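PDB 6Q1S: probable amino acid aminotransferase from Mycobacterium tuberculosis, which is probably a class IV aminotransferase, built as two identical subunits and carrying bound 4'-deoxy-4'-aminopyridoxal-5'-phosphate. Local coordinates for residues 20-25 and 96-100. Numbering follows the deposited sequence.
Sequences HADDLA and SRGRE
Charge, caps and backbone pairing can all be concentrated where two loops meet, and residues 20-25 and 96-100 illustrate how. Arg99 forms a salt bridge to Asp22 (NE to OD2, 3.0 Å), with a weak hydrogen bond from Arg99 NH2 to Asp22 OD1 at 3.4 Å. Deeper in, Asp23 OD1 accepts from Ser96 OG at 2.8 Å and from Ala25 N at 2.9 Å, so one oxygen caps the helix and ties it to the other loop; Asp23 OD2 turns to Thr106. Ser96 OG in turn accepts from Gly98 N (3.0 Å), closing an ST turn.

The backbones run antiparallel past a single bridge, Asp23 opposite Arg99 (CA to CA, 4.1 Å). It is a non-hydrogen-bonded pair flanked by Leu24 N to Gly98 O (2.8 Å) and Glu100 N to Asp22 O (3.1 Å). Gly98, at phi/psi 101/-167, has a backbone that calls for glycine. Residues His20 to Asp23 form a type I turn; with chi1 in m, the His20 ring lies flat against the Arg99 guanidinium, centres 3.8 Å apart and planes at 10°, while Arg99 CD makes a CH-pi contact over the ring. At the other end Leu24 CD1 packs on Arg97 CB (3.8 Å), and Ala25 CB meets Ser96 CB at 3.5 Å.

Glu100 makes a salt bridge to Arg92 of the second subunit, and Asp22 packs on Met110 of that subunit, so the contact lies in the dimer interface. The whole is an Asp N-cap joined to an ST turn through a serine hydroxyl, fastening helix 24-27 to the end of strand 89-96 in the five-stranded antiparallel sheet of this class IV aminotransferase fold.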
loop_
_atom_site.group_PDB
_atom_site.type_symbol
_atom_site.label_atom_id
_atom_site.label_comp_id
_atom_site.label_asym_id
_atom_site.label_seq_id
_atom_site.Cartn_x
_atom_site.Cartn_y
_atom_site.Cartn_z
ATOM N N HIS B 20 -0.167 9.546 16.387
ATOM C CA HIS B 20 0.858 10.556 16.209
ATOM C C HIS B 20 1.191 10.722 14.728
ATOM O O HIS B 20 0.837 9.895 13.883
ATOM C CB HIS B 20 2.107 10.187 17.005
ATOM C CG HIS B 20 1.884 10.135 18.484
ATOM N ND1 HIS B 20 2.310 11.129 19.338
ATOM C CD2 HIS B 20 1.268 9.212 19.259
ATOM C CE1 HIS B 20 1.972 10.818 20.577
ATOM N NE2 HIS B 20 1.337 9.660 20.556
ATOM N N ALA B 21 1.881 11.820 14.416
ATOM C CA ALA B 21 2.215 12.120 13.030
ATOM C C ALA B 21 3.253 11.163 12.461
ATOM O O ALA B 21 3.403 11.088 11.237
ATOM C CB ALA B 21 2.715 13.558 12.907
ATOM N N ASP B 22 3.975 10.441 13.318
ATOM C CA ASP B 22 5.027 9.532 12.884
ATOM C C ASP B 22 4.634 8.066 13.024
ATOM O O ASP B 22 5.508 7.193 12.962
ATOM C CB ASP B 22 6.319 9.806 13.657
ATOM C CG ASP B 22 6.109 9.825 15.155
ATOM O OD1 ASP B 22 7.109 9.944 15.893
ATOM O OD2 ASP B 22 4.950 9.683 15.596
ATOM N N ASP B 23 3.351 7.772 13.220
ATOM C CA ASP B 23 2.905 6.387 13.267
ATOM C C ASP B 23 3.084 5.754 11.894
ATOM O O ASP B 23 2.708 6.340 10.876
ATOM C CB ASP B 23 1.446 6.306 13.712
ATOM C CG ASP B 23 1.037 4.904 14.122
ATOM O OD1 ASP B 23 0.936 4.030 13.235
ATOM O OD2 ASP B 23 0.825 4.671 15.330
ATOM N N LEU B 24 3.672 4.557 11.867
ATOM C CA LEU B 24 4.005 3.923 10.598
ATOM C C LEU B 24 2.773 3.542 9.788
ATOM O O LEU B 24 2.891 3.302 8.583
ATOM C CB LEU B 24 4.878 2.695 10.844
ATOM C CG LEU B 24 6.318 3.048 11.218
ATOM C CD1 LEU B 24 6.978 1.908 11.977
ATOM C CD2 LEU B 24 7.115 3.407 9.974
ATOM N N ALA B 25 1.595 3.491 10.414
ATOM C CA ALA B 25 0.371 3.281 9.648
ATOM C C ALA B 25 0.088 4.448 8.718
ATOM O O ALA B 25 -0.454 4.252 7.625
ATOM C CB ALA B 25 -0.812 3.064 10.588
ATOM N N SER B 96 -0.981 -1.561 13.758
ATOM C CA SER B 96 0.142 -0.959 13.060
ATOM C C SER B 96 1.444 -1.238 13.795
ATOM O O SER B 96 1.452 -1.607 14.973
ATOM C CB SER B 96 -0.052 0.553 12.924
ATOM O OG SER B 96 1.187 1.235 13.001
ATOM N N ARG B 97 2.555 -1.041 13.082
ATOM C CA ARG B 97 3.872 -1.271 13.661
ATOM C C ARG B 97 4.225 -0.257 14.742
ATOM O O ARG B 97 5.184 -0.483 15.488
ATOM C CB ARG B 97 4.937 -1.265 12.560
ATOM C CG ARG B 97 6.211 -2.020 12.926
ATOM C CD ARG B 97 7.107 -2.231 11.715
ATOM N NE ARG B 97 6.404 -2.890 10.618
ATOM C CZ ARG B 97 6.306 -4.210 10.478
ATOM N NH1 ARG B 97 6.872 -5.020 11.363
ATOM N NH2 ARG B 97 5.646 -4.720 9.450
ATOM N N GLY B 98 3.486 0.838 14.849
ATOM C CA GLY B 98 3.757 1.832 15.865
ATOM C C GLY B 98 4.498 3.034 15.321
ATOM O O GLY B 98 4.615 3.254 14.111
ATOM N N ARG B 99 4.994 3.838 16.255
ATOM C CA ARG B 99 5.721 5.045 15.899
ATOM C C ARG B 99 7.105 4.687 15.365
ATOM O O ARG B 99 7.672 3.643 15.697
ATOM C CB ARG B 99 5.834 5.962 17.117
ATOM C CG ARG B 99 4.503 6.585 17.510
ATOM C CD ARG B 99 4.599 7.496 18.725
ATOM N NE ARG B 99 5.346 8.720 18.453
ATOM C CZ ARG B 99 5.547 9.682 19.348
ATOM N NH1 ARG B 99 5.051 9.560 20.571
ATOM N NH2 ARG B 99 6.233 10.769 19.020
ATOM N N GLU B 100 7.643 5.561 14.517
ATOM C CA GLU B 100 8.988 5.362 13.995
ATOM C C GLU B 100 10.014 5.493 15.115
ATOM O O GLU B 100 10.035 6.493 15.840
ATOM C CB GLU B 100 9.290 6.363 12.882
ATOM C CG GLU B 100 10.679 6.202 12.285
ATOM C CD GLU B 100 10.967 7.207 11.188
ATOM O OE1 GLU B 100 10.058 7.991 10.844
ATOM O OE2 GLU B 100 12.104 7.212 10.672
#